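Local coordinates for protein possible membrane-associated serine protease (Mycobacterium tuberculosis, PDB 3K6Y) that probably cleaves peptide bonds as the trypsin-like protease domain of a membrane protein, and is thought to be needed for resistance to acid and oxidative stress, at residues Ile22-Pro27 with Ala125-Asp130; Pro29-Asn34 with Ile188-Gln193; Pro67-Thr72 with Gly225-Val230; Asn81-Tyr86 with Ala94-Tyr99. All coordinates share one frame; numbering follows the deposited sequence.

Contact 1. Residues Ile22-Pro27 with Ala125-Asp130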
loop_
_atom_site.group_PDB
_atom_site.type_symbol
_atom_site.label_atom_id
_atom_site.label_comp_id
_atom_site.label_asym_id
_atom_site.label_seq_id
_atom_site.Cartn_x
_atom_site.Cartn_y
_atom_site.Cartn_z
ATOM N N ILE A 22 27.047 -20.422 0.099
ATOM C CA ILE A 22 27.800 -21.590 -0.363
ATOM C C ILE A 22 28.673 -21.208 -1.560
ATOM O O ILE A 22 28.163 -20.696 -2.563
ATOM C CB ILE A 22 26.884 -22.776 -0.723
ATOM C CG1 ILE A 22 26.196 -23.333 0.528
ATOM C CG2 ILE A 22 27.688 -23.880 -1.409
ATOM C CD1 ILE A 22 25.405 -24.604 0.270
ATOM N N PRO A 23 29.996 -21.448 -1.463
ATOM C CA PRO A 23 30.843 -21.195 -2.611
ATOM C C PRO A 23 30.531 -22.184 -3.734
ATOM O O PRO A 23 30.351 -23.385 -3.484
ATOM C CB PRO A 23 32.261 -21.461 -2.079
ATOM C CG PRO A 23 32.147 -21.537 -0.640
ATOM C CD PRO A 23 30.764 -21.945 -0.306
ATOM N N VAL A 24 30.439 -21.670 -4.957
ATOM C CA VAL A 24 30.240 -22.510 -6.132
ATOM C C VAL A 24 31.072 -21.963 -7.272
ATOM O O VAL A 24 31.503 -20.808 -7.240
ATOM C CB VAL A 24 28.743 -22.584 -6.576
ATOM C CG1 VAL A 24 27.886 -23.181 -5.489
ATOM C CG2 VAL A 24 28.208 -21.203 -7.046
ATOM N N ALA A 25 31.275 -22.789 -8.297
ATOM C CA ALA A 25 32.050 -22.362 -9.459
ATOM C C ALA A 25 31.424 -21.183 -10.207
ATOM O O ALA A 25 30.209 -20.972 -10.138
ATOM C CB ALA A 25 32.262 -23.532 -10.399
ATOM N N SER A 26 32.236 -20.422 -10.936
ATOM C CA SER A 26 31.732 -19.333 -11.756
ATOM C C SER A 26 30.676 -19.863 -12.718
ATOM O O SER A 26 30.780 -21.006 -13.197
ATOM C CB SER A 26 32.851 -18.672 -12.558
ATOM O OG SER A 26 33.745 -17.986 -11.711
ATOM N N PRO A 27 29.639 -19.054 -12.993
ATOM C CA PRO A 27 28.618 -19.476 -13.949
ATOM C C PRO A 27 29.210 -19.696 -15.330
ATOM O O PRO A 27 30.174 -19.027 -15.719
ATOM C CB PRO A 27 27.645 -18.293 -13.983
ATOM C CG PRO A 27 27.924 -17.534 -12.734
ATOM C CD PRO A 27 29.361 -17.723 -12.422
ATOM N N ALA A 125 15.791 -26.775 -7.218
ATOM C CA ALA A 125 17.099 -26.833 -7.853
ATOM C C ALA A 125 18.157 -27.226 -6.832
ATOM O O ALA A 125 17.973 -27.021 -5.632
ATOM C CB ALA A 125 17.446 -25.490 -8.470
ATOM N N LYS A 126 19.262 -27.773 -7.327
ATOM C CA LYS A 126 20.335 -28.266 -6.472
ATOM C C LYS A 126 21.566 -27.378 -6.558
ATOM O O LYS A 126 21.838 -26.767 -7.593
ATOM C CB LYS A 126 20.699 -29.707 -6.842
ATOM C CG LYS A 126 19.661 -30.735 -6.414
ATOM C CD LYS A 126 20.153 -32.152 -6.658
ATOM C CE LYS A 126 19.121 -33.174 -6.198
ATOM N NZ LYS A 126 19.602 -34.572 -6.392
ATOM N N THR A 127 22.328 -27.335 -5.467
ATOM C CA THR A 127 23.580 -26.588 -5.431
ATOM C C THR A 127 24.433 -26.909 -6.653
ATOM O O THR A 127 24.598 -28.086 -7.004
ATOM C CB THR A 127 24.382 -26.904 -4.145
ATOM O OG1 THR A 127 23.654 -26.462 -2.991
ATOM C CG2 THR A 127 25.733 -26.225 -4.172
ATOM N N GLY A 128 24.974 -25.875 -7.286
ATOM C CA GLY A 128 25.831 -26.014 -8.455
ATOM C C GLY A 128 25.163 -26.085 -9.818
ATOM O O GLY A 128 25.853 -26.062 -10.833
ATOM N N ALA A 129 23.830 -26.142 -9.843
ATOM C CA ALA A 129 23.079 -26.238 -11.104
ATOM C C ALA A 129 23.272 -25.010 -11.990
ATOM O O ALA A 129 23.290 -23.879 -11.491
ATOM C CB ALA A 129 21.603 -26.472 -10.834
ATOM N N ASP A 130 23.430 -25.243 -13.299
ATOM C CA ASP A 130 23.425 -24.183 -14.310
ATOM C C ASP A 130 22.003 -23.639 -14.440
ATOM O O ASP A 130 21.051 -24.386 -14.690
ATOM C CB ASP A 130 23.810 -24.701 -15.705
ATOM C CG ASP A 130 25.273 -25.090 -15.838
ATOM O OD1 ASP A 130 26.174 -24.476 -15.237
ATOM O OD2 ASP A 130 25.531 -26.037 -16.620
#
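V24 and G128 mark the closest approach of the two backbones, their CA atoms lying 6.1 Å apart. The chain around V24 is extended, whereas T127 and G128 occupy the centre of a type II beta turn from K126 to A129, closed by a hydrogen bond of 3.1 Å from A129 N to K126 O. G128 has a positive phi of 87°, as expected at the third position of such a turn, which glycine commonly occupies.

Across the gap the contact is purely van der Waals. The methyl T127 CG2 meets V24 CG1 at 4.0 Å and I22 CG2 at 4.1 Å, so one methyl touches both residues; the I22 side chain crosses that of T127 nearly at right angles. With OG1 of T127 beside the backbone N (chi1 -64°), CG2 is anti to that N and faces V24 and I22, while OG1 is hydrogen-bonded to R150 O. Arginines of the second barrel supply the polar hold that the methyls lack: R150 binds I22 O, R148 binds A25 O, S26 O and G128 O, and R175 of strand 167-175 binds V24 O.

The arrangement is a glycine-containing type II turn in the linker between the two barrels of a chymotrypsin-like protease, just before strand 130-135, met on the surface by the extended N-terminal arm.

Contact 2. Residues Pro29-Asn34 with Ile188-Gln193; sequences PALVNN and IDLNGQ
N34 OD1 accepts two hydrogen bonds: one from V36 N, at the start of helix 35-40, and one of 2.7 Å from a water. That water also donates to L190 O at 2.8 Å, so it is the polar bridge between P29-N34 and I188-Q193, which share no direct hydrogen bond. In N34, CG is anti to the backbone N (chi1 -169°), and with the amide turned by chi2 (-71°) its oxygen meets both V36 N and the water.

The rest of the contact is apolar and converges on one methyl. L190 CD2 touches L31 CD2 at 3.7 Å and lies 4.1 Å from N34 ND2, with both side chains crossing that of L190 at about a right angle. L31 is buried, and it also packs on D130 of strand 130-135 and P146 of strand 143-157, in the second barrel.

L190 is presented by a tight turn whose shape D189 reinforces. Q193 N bonds to D189 OD2 at 3.0 Å, arriving 42° out of the carboxylate plane, and N191 N adds a weak bond to the same oxygen. G192 N reaches D189 O at 3.0 Å, and D189 N reaches Q193 O at 3.0 Å.

This pattern, with a positive phi at G192, fits a type I turn with a G1 bulge joining strands 186-188 and 194-201; across the contact, N34 is the N-cap of helix 35-40.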
loop_
_atom_site.group_PDB
_atom_site.type_symbol
_atom_site.label_atom_id
_atom_site.label_comp_id
_atom_site.label_asym_id
_atom_site.label_seq_id
_atom_site.Cartn_x
_atom_site.Cartn_y
_atom_site.Cartn_z
ATOM N N PRO A 29 29.723 -19.038 -18.886
ATOM C CA PRO A 29 29.380 -17.884 -19.735
ATOM C C PRO A 29 28.627 -18.263 -21.012
ATOM O O PRO A 29 27.961 -17.417 -21.627
ATOM C CB PRO A 29 30.745 -17.291 -20.105
ATOM C CG PRO A 29 31.696 -18.377 -19.887
ATOM C CD PRO A 29 31.190 -19.177 -18.740
ATOM N N ALA A 30 28.751 -19.523 -21.414
ATOM C CA ALA A 30 28.113 -20.002 -22.638
ATOM C C ALA A 30 26.599 -20.058 -22.513
ATOM O O ALA A 30 25.903 -20.163 -23.522
ATOM C CB ALA A 30 28.677 -21.380 -23.046
ATOM N N LEU A 31 26.075 -19.962 -21.286
ATOM C CA LEU A 31 24.623 -20.009 -21.086
ATOM C C LEU A 31 23.886 -18.908 -21.844
ATOM O O LEU A 31 22.720 -19.077 -22.183
ATOM C CB LEU A 31 24.282 -19.965 -19.593
ATOM C CG LEU A 31 24.609 -21.233 -18.814
ATOM C CD1 LEU A 31 24.552 -20.996 -17.317
ATOM C CD2 LEU A 31 23.671 -22.374 -19.229
ATOM N N VAL A 32 24.543 -17.782 -22.126
ATOM C CA VAL A 32 23.894 -16.713 -22.894
ATOM C C VAL A 32 23.410 -17.205 -24.258
ATOM O O VAL A 32 22.456 -16.657 -24.804
ATOM C CB VAL A 32 24.785 -15.454 -23.092
ATOM C CG1 VAL A 32 25.068 -14.799 -21.776
ATOM C CG2 VAL A 32 26.088 -15.796 -23.819
ATOM N N ASN A 33 24.092 -18.221 -24.796
ATOM C CA ASN A 33 23.778 -18.755 -26.119
ATOM C C ASN A 33 23.039 -20.089 -26.060
ATOM O O ASN A 33 22.776 -20.704 -27.105
ATOM C CB ASN A 33 25.059 -18.874 -26.956
ATOM C CG ASN A 33 25.709 -17.527 -27.214
ATOM O OD1 ASN A 33 25.037 -16.566 -27.590
ATOM N ND2 ASN A 33 27.019 -17.452 -27.018
ATOM N N ASN A 34 22.685 -20.549 -24.862
ATOM C CA ASN A 34 21.920 -21.793 -24.756
ATOM C C ASN A 34 20.572 -21.636 -25.479
ATOM O O ASN A 34 19.922 -20.588 -25.356
ATOM C CB ASN A 34 21.718 -22.188 -23.288
ATOM C CG ASN A 34 21.169 -23.588 -23.123
ATOM O OD1 ASN A 34 20.012 -23.841 -23.422
ATOM N ND2 ASN A 34 21.993 -24.498 -22.610
ATOM N N ILE A 188 15.529 -19.392 -14.718
ATOM C CA ILE A 188 15.114 -20.613 -15.405
ATOM C C ILE A 188 16.167 -21.690 -15.331
ATOM O O ILE A 188 17.366 -21.423 -15.225
ATOM C CB ILE A 188 14.710 -20.376 -16.870
ATOM C CG1 ILE A 188 15.858 -19.790 -17.688
ATOM C CG2 ILE A 188 13.447 -19.505 -16.955
ATOM C CD1 ILE A 188 15.790 -20.141 -19.193
ATOM N N ASP A 189 15.691 -22.927 -15.379
ATOM C CA ASP A 189 16.580 -24.074 -15.544
ATOM C C ASP A 189 16.795 -24.330 -17.033
ATOM O O ASP A 189 16.242 -23.647 -17.889
ATOM C CB ASP A 189 16.064 -25.307 -14.787
ATOM C CG ASP A 189 14.746 -25.853 -15.319
ATOM O OD1 ASP A 189 14.102 -26.598 -14.543
ATOM O OD2 ASP A 189 14.359 -25.597 -16.483
ATOM N N LEU A 190 17.593 -25.346 -17.352
ATOM C CA LEU A 190 17.950 -25.574 -18.743
ATOM C C LEU A 190 16.829 -26.228 -19.547
ATOM O O LEU A 190 16.946 -26.363 -20.765
ATOM C CB LEU A 190 19.247 -26.378 -18.841
ATOM C CG LEU A 190 20.465 -25.619 -18.301
ATOM C CD1 LEU A 190 21.759 -26.303 -18.694
ATOM C CD2 LEU A 190 20.489 -24.158 -18.759
ATOM N N ASN A 191 15.767 -26.615 -18.841
ATOM C CA ASN A 191 14.523 -27.092 -19.432
ATOM C C ASN A 191 13.577 -25.939 -19.773
ATOM O O ASN A 191 12.509 -26.159 -20.336
ATOM C CB ASN A 191 13.808 -28.022 -18.453
ATOM C CG ASN A 191 14.533 -29.322 -18.243
ATOM O OD1 ASN A 191 15.098 -29.888 -19.174
ATOM N ND2 ASN A 191 14.517 -29.807 -17.016
ATOM N N GLY A 192 13.940 -24.710 -19.409
ATOM C CA GLY A 192 13.074 -23.581 -19.702
ATOM C C GLY A 192 11.931 -23.414 -18.718
ATOM O O GLY A 192 10.985 -22.688 -19.000
ATOM N N GLN A 193 12.011 -24.086 -17.577
ATOM C CA GLN A 193 11.002 -23.946 -16.542
ATOM C C GLN A 193 11.478 -22.952 -15.502
ATOM O O GLN A 193 12.686 -22.734 -15.317
ATOM C CB GLN A 193 10.680 -25.294 -15.910
ATOM C CG GLN A 193 10.149 -26.294 -16.949
ATOM C CD GLN A 193 9.390 -27.458 -16.350
ATOM O OE1 GLN A 193 9.811 -28.045 -15.360
ATOM N NE2 GLN A 193 8.257 -27.799 -16.959
HETATM O O HOH W 1 18.996 -26.246 -22.713
#

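Contact 3. Residues Pro67-Thr72 with Gly225-Val230; sequences PDRVMT and GATQPV
Two groups lie at the edge of the R69 guanidinium, near its plane: G225 C, 4.5 Å from R69 NH2, and T227 CG2, 4.2 Å from the same nitrogen. The nearest atom, A226 O, comes to 3.0 Å from R69 NH2 from an oblique direction. On the neighbouring nitrogen the geometry is clear: R69 NH1 donates to D68 O at 3.0 Å with an N-H...O angle of 153°. The acceptor lies almost in the guanidinium plane, although the nitrogen stands 51° out of the plane of the D68 carbonyl.

The bend of the arginine chain at chi2 (-71°) folds the head group back beside its own strand, which explains how NH1 can serve the preceding residue while NH2 faces the other segment. R69 NE is hydrogen-bonded to I224 O, just ahead of G225, and this bond ties the start of the strand to the C-terminal chain. The R69 side chain also touches I107 and A109 of strand 105-109. D68, the other half of the NH1 bond, has its carboxylate oxygens bonded to H112 N and L113 N.

Further along, A226 packs on V97, and Q228 touches Q228 of the second subunit. The C-terminal chain runs back from the second barrel to the outside of the first, as in chymotrypsin-like proteases; in this protein R69, at the start of strand 69-72, is the residue that meets it.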
loop_
_atom_site.group_PDB
_atom_site.type_symbol
_atom_site.label_atom_id
_atom_site.label_comp_id
_atom_site.label_asym_id
_atom_site.label_seq_id
_atom_site.Cartn_x
_atom_site.Cartn_y
_atom_site.Cartn_z
ATOM N N PRO A 67 -2.212 -17.476 -19.695
ATOM C CA PRO A 67 -2.590 -16.459 -20.699
ATOM C C PRO A 67 -3.086 -15.141 -20.077
ATOM O O PRO A 67 -3.900 -15.166 -19.134
ATOM C CB PRO A 67 -3.675 -17.176 -21.519
ATOM C CG PRO A 67 -3.218 -18.639 -21.441
ATOM C CD PRO A 67 -2.745 -18.818 -20.008
ATOM N N ASP A 68 -2.556 -14.019 -20.559
ATOM C CA ASP A 68 -2.994 -12.713 -20.070
ATOM C C ASP A 68 -2.695 -12.470 -18.593
ATOM O O ASP A 68 -3.312 -11.589 -17.976
ATOM C CB ASP A 68 -4.452 -12.436 -20.403
ATOM C CG ASP A 68 -4.712 -12.331 -21.884
ATOM O OD1 ASP A 68 -3.779 -12.449 -22.693
ATOM O OD2 ASP A 68 -5.886 -12.070 -22.216
ATOM N N ARG A 69 -1.708 -13.187 -18.037
ATOM C CA ARG A 69 -1.304 -12.998 -16.637
ATOM C C ARG A 69 0.209 -12.996 -16.535
ATOM O O ARG A 69 0.879 -13.900 -17.033
ATOM C CB ARG A 69 -1.871 -14.105 -15.733
ATOM C CG ARG A 69 -3.387 -14.100 -15.549
ATOM C CD ARG A 69 -3.782 -12.909 -14.690
ATOM N NE ARG A 69 -5.206 -12.818 -14.366
ATOM C CZ ARG A 69 -6.114 -12.245 -15.146
ATOM N NH1 ARG A 69 -5.776 -11.820 -16.365
ATOM N NH2 ARG A 69 -7.362 -12.137 -14.711
ATOM N N VAL A 70 0.737 -11.953 -15.893
ATOM C CA VAL A 70 2.172 -11.758 -15.757
ATOM C C VAL A 70 2.533 -11.672 -14.265
ATOM O O VAL A 70 1.855 -10.972 -13.497
ATOM C CB VAL A 70 2.592 -10.470 -16.479
ATOM C CG1 VAL A 70 4.003 -10.024 -16.092
ATOM C CG2 VAL A 70 2.534 -10.691 -17.972
ATOM N N MET A 71 3.586 -12.383 -13.857
ATOM C CA MET A 71 4.100 -12.258 -12.498
ATOM C C MET A 71 5.333 -11.331 -12.519
ATOM O O MET A 71 6.160 -11.385 -13.459
ATOM C CB MET A 71 4.485 -13.634 -11.920
ATOM C CG MET A 71 5.019 -13.516 -10.495
ATOM S SD MET A 71 5.208 -15.129 -9.687
ATOM C CE MET A 71 3.510 -15.589 -9.328
ATOM N N THR A 72 5.459 -10.525 -11.464
ATOM C CA THR A 72 6.638 -9.701 -11.234
ATOM C C THR A 72 6.790 -9.531 -9.720
ATOM O O THR A 72 6.027 -10.129 -8.957
ATOM C CB THR A 72 6.526 -8.338 -11.970
ATOM O OG1 THR A 72 7.767 -7.620 -11.860
ATOM C CG2 THR A 72 5.385 -7.457 -11.447
ATOM N N GLY A 225 -7.211 -15.420 -10.547
ATOM C CA GLY A 225 -8.491 -15.154 -11.168
ATOM C C GLY A 225 -9.036 -13.777 -10.881
ATOM O O GLY A 225 -10.099 -13.433 -11.374
ATOM N N ALA A 226 -8.315 -12.986 -10.088
ATOM C CA ALA A 226 -8.737 -11.622 -9.821
ATOM C C ALA A 226 -8.731 -10.764 -11.082
ATOM O O ALA A 226 -7.939 -10.958 -12.016
ATOM C CB ALA A 226 -7.853 -11.016 -8.782
ATOM N N THR A 227 -9.655 -9.818 -11.098
ATOM C CA THR A 227 -9.820 -8.936 -12.224
ATOM C C THR A 227 -9.804 -7.452 -11.851
ATOM O O THR A 227 -9.478 -6.619 -12.681
ATOM C CB THR A 227 -11.148 -9.220 -12.960
ATOM O OG1 THR A 227 -12.225 -9.226 -12.020
ATOM C CG2 THR A 227 -11.110 -10.574 -13.680
ATOM N N GLN A 228 -10.107 -7.128 -10.593
ATOM C CA GLN A 228 -10.209 -5.727 -10.179
ATOM C C GLN A 228 -8.869 -5.189 -9.715
ATOM O O GLN A 228 -8.070 -5.934 -9.164
ATOM C CB GLN A 228 -11.234 -5.613 -9.054
ATOM C CG GLN A 228 -12.616 -6.045 -9.459
ATOM C CD GLN A 228 -13.047 -5.379 -10.720
ATOM O OE1 GLN A 228 -13.049 -4.142 -10.825
ATOM N NE2 GLN A 228 -13.381 -6.188 -11.728
ATOM N N PRO A 229 -8.608 -3.895 -9.908
ATOM C CA PRO A 229 -7.321 -3.375 -9.427
ATOM C C PRO A 229 -7.220 -3.344 -7.910
ATOM O O PRO A 229 -8.181 -2.993 -7.216
ATOM C CB PRO A 229 -7.277 -1.945 -9.971
ATOM C CG PRO A 229 -8.701 -1.576 -10.214
ATOM C CD PRO A 229 -9.426 -2.866 -10.583
ATOM N N VAL A 230 -6.038 -3.670 -7.407
ATOM C CA VAL A 230 -5.760 -3.550 -5.977
ATOM C C VAL A 230 -4.734 -2.387 -5.889
ATOM O O VAL A 230 -4.092 -2.045 -6.889
ATOM C CB VAL A 230 -5.253 -4.901 -5.387
ATOM C CG1 VAL A 230 -6.313 -5.987 -5.582
ATOM C CG2 VAL A 230 -3.911 -5.338 -5.993
#

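Contact 4. Residues Asn81-Tyr86 with Ala94-Tyr99; sequences NNVTVY and ATVVSY
V83, V85, A94 and V96 form the apolar centre, with L108 and I47 packed against it; the burial of the three valines suggests that it faces the interior of the first barrel. V83 divides its methyls between two partners: CG2 meets V96 CG2 at 4.0 Å, and CG1 lies against A94 CB. The V83 and V96 side chains cross at about a right angle. A94 CB also touches V85 CG2 at 4.0 Å, so the small alanine methyl sits against two valines of the facing strand, and it lies 3.6 Å from the carbonyl oxygen V83 O as well. V83 has CG1 anti to its backbone N (chi1 178°), a torsion that leaves CG2 beside that nitrogen and turned to V96. L108 of strand 105-109 touches V83, V85 and V96 alike, and I47 and V45 of strand 44-51 cover V83 and V85 respectively.

Moving outward, the backbone pairing of V83 with A94 is stretched. A94 N reaches V83 O in a weak hydrogen bond of 3.4 Å, with an N-H...O angle of 135°. A water makes good the other half of the pair, accepting from V83 N at 2.9 Å and donating to A94 O at 2.8 Å. A second water donates to V83 O at 2.8 Å and accepts from A94 N at 3.2 Å. Nearer the hairpin turn, V85 is paired with F92 by backbone hydrogen bonding.

Chemically, then, the strands are parting at V83 and A94: water completes the main-chain hydrogen bonding there, while the methyls of three valines and A94 keep the strands in contact on the inner side.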
loop_
_atom_site.group_PDB
_atom_site.type_symbol
_atom_site.label_atom_id
_atom_site.label_comp_id
_atom_site.label_asym_id
_atom_site.label_seq_id
_atom_site.Cartn_x
_atom_site.Cartn_y
_atom_site.Cartn_z
ATOM N N ASN A 81 1.137 4.396 -10.396
ATOM C CA ASN A 81 -0.267 4.542 -10.779
ATOM C C ASN A 81 -0.554 4.184 -12.230
ATOM O O ASN A 81 -1.687 4.338 -12.681
ATOM C CB ASN A 81 -0.841 5.918 -10.424
ATOM C CG ASN A 81 -0.288 7.012 -11.280
ATOM O OD1 ASN A 81 0.619 6.809 -12.092
ATOM N ND2 ASN A 81 -0.845 8.214 -11.111
ATOM N N ASN A 82 0.448 3.655 -12.932
ATOM C CA ASN A 82 0.257 3.196 -14.295
ATOM C C ASN A 82 1.313 2.149 -14.583
ATOM O O ASN A 82 2.492 2.397 -14.320
ATOM C CB ASN A 82 0.375 4.363 -15.288
ATOM C CG ASN A 82 0.075 3.938 -16.695
ATOM O OD1 ASN A 82 0.991 3.656 -17.468
ATOM N ND2 ASN A 82 -1.202 3.833 -17.023
ATOM N N VAL A 83 0.909 0.992 -15.117
ATOM C CA VAL A 83 1.851 -0.092 -15.389
ATOM C C VAL A 83 1.662 -0.529 -16.831
ATOM O O VAL A 83 0.537 -0.785 -17.254
ATOM C CB VAL A 83 1.614 -1.278 -14.440
ATOM C CG1 VAL A 83 2.565 -2.443 -14.757
ATOM C CG2 VAL A 83 1.750 -0.866 -12.976
ATOM N N THR A 84 2.756 -0.571 -17.585
ATOM C CA THR A 84 2.730 -1.041 -18.966
ATOM C C THR A 84 3.647 -2.253 -19.081
ATOM O O THR A 84 4.741 -2.277 -18.511
ATOM C CB THR A 84 3.207 0.062 -19.929
ATOM O OG1 THR A 84 2.373 1.217 -19.743
ATOM C CG2 THR A 84 3.091 -0.380 -21.384
ATOM N N VAL A 85 3.183 -3.256 -19.822
ATOM C CA VAL A 85 3.967 -4.441 -20.115
ATOM C C VAL A 85 4.399 -4.375 -21.590
ATOM O O VAL A 85 3.583 -4.085 -22.457
ATOM C CB VAL A 85 3.095 -5.700 -19.855
ATOM C CG1 VAL A 85 3.697 -6.942 -20.495
ATOM C CG2 VAL A 85 2.875 -5.866 -18.342
ATOM N N TYR A 86 5.673 -4.646 -21.853
ATOM C CA TYR A 86 6.159 -4.649 -23.241
ATOM C C TYR A 86 6.529 -6.058 -23.634
ATOM O O TYR A 86 7.316 -6.710 -22.947
ATOM C CB TYR A 86 7.381 -3.756 -23.405
ATOM C CG TYR A 86 7.069 -2.326 -23.110
ATOM C CD1 TYR A 86 7.077 -1.865 -21.795
ATOM C CD2 TYR A 86 6.751 -1.431 -24.128
ATOM C CE1 TYR A 86 6.782 -0.564 -21.483
ATOM C CE2 TYR A 86 6.457 -0.085 -23.812
ATOM C CZ TYR A 86 6.470 0.318 -22.480
ATOM O OH TYR A 86 6.192 1.625 -22.122
ATOM N N ALA A 94 -1.836 -2.868 -18.476
ATOM C CA ALA A 94 -1.881 -3.870 -17.420
ATOM C C ALA A 94 -2.648 -3.323 -16.230
ATOM O O ALA A 94 -2.698 -2.105 -15.990
ATOM C CB ALA A 94 -0.505 -4.265 -17.026
ATOM N N THR A 95 -3.232 -4.238 -15.469
ATOM C CA THR A 95 -3.911 -3.940 -14.206
ATOM C C THR A 95 -3.234 -4.771 -13.122
ATOM O O THR A 95 -3.010 -5.963 -13.314
ATOM C CB THR A 95 -5.436 -4.333 -14.298
ATOM O OG1 THR A 95 -6.027 -3.552 -15.344
ATOM C CG2 THR A 95 -6.149 -4.015 -13.002
ATOM N N VAL A 96 -2.953 -4.166 -11.973
ATOM C CA VAL A 96 -2.396 -4.922 -10.854
ATOM C C VAL A 96 -3.582 -5.589 -10.125
ATOM O O VAL A 96 -4.391 -4.906 -9.498
ATOM C CB VAL A 96 -1.630 -4.001 -9.883
ATOM C CG1 VAL A 96 -1.044 -4.823 -8.766
ATOM C CG2 VAL A 96 -0.528 -3.223 -10.618
ATOM N N VAL A 97 -3.695 -6.914 -10.219
ATOM C CA VAL A 97 -4.827 -7.614 -9.625
ATOM C C VAL A 97 -4.482 -8.387 -8.370
ATOM O O VAL A 97 -5.380 -8.807 -7.635
ATOM C CB VAL A 97 -5.560 -8.538 -10.650
ATOM C CG1 VAL A 97 -6.093 -7.704 -11.798
ATOM C CG2 VAL A 97 -4.657 -9.661 -11.155
ATOM N N SER A 98 -3.187 -8.555 -8.102
ATOM C CA SER A 98 -2.728 -9.122 -6.836
ATOM C C SER A 98 -1.417 -8.431 -6.510
ATOM O O SER A 98 -0.595 -8.193 -7.389
ATOM C CB SER A 98 -2.554 -10.638 -6.945
ATOM O OG SER A 98 -2.061 -11.198 -5.751
ATOM N N TYR A 99 -1.239 -8.106 -5.240
ATOM C CA TYR A 99 -0.095 -7.334 -4.795
ATOM C C TYR A 99 0.192 -7.758 -3.364
ATOM O O TYR A 99 -0.649 -7.572 -2.476
ATOM C CB TYR A 99 -0.394 -5.832 -4.901
ATOM C CG TYR A 99 0.748 -4.945 -4.460
ATOM C CD1 TYR A 99 1.741 -4.538 -5.349
ATOM C CD2 TYR A 99 0.820 -4.497 -3.146
ATOM C CE1 TYR A 99 2.777 -3.717 -4.929
ATOM C CE2 TYR A 99 1.858 -3.688 -2.723
ATOM C CZ TYR A 99 2.829 -3.314 -3.615
ATOM O OH TYR A 99 3.853 -2.512 -3.186
HETATM O O HOH W 2 -1.885 0.423 -15.165
HETATM O O HOH W 3 -1.718 0.334 -18.379
#

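Overall arrangement
The four contacts fall into two pairs. Contacts 1 and 2 have centres 14 Å apart and meet through D130, whose O lies 3.9 Å from L190 CG; both bring the N-terminal arm against the second barrel. Contacts 3 and 4 lie at the first barrel, with centres only 8 Å apart, and V230 N probably bonds to V96 O at 2.9 Å, tying the C-terminal chain to strand 90-100. Contacts 1 and 4 lie on opposite sides of the chain's centre, their centres 34 Å apart. In contact 4 the V96 side chain is about 11 Å from that of D104 and about 12 Å from that of H75, two members of the predicted triad; the other contacts lie away from it.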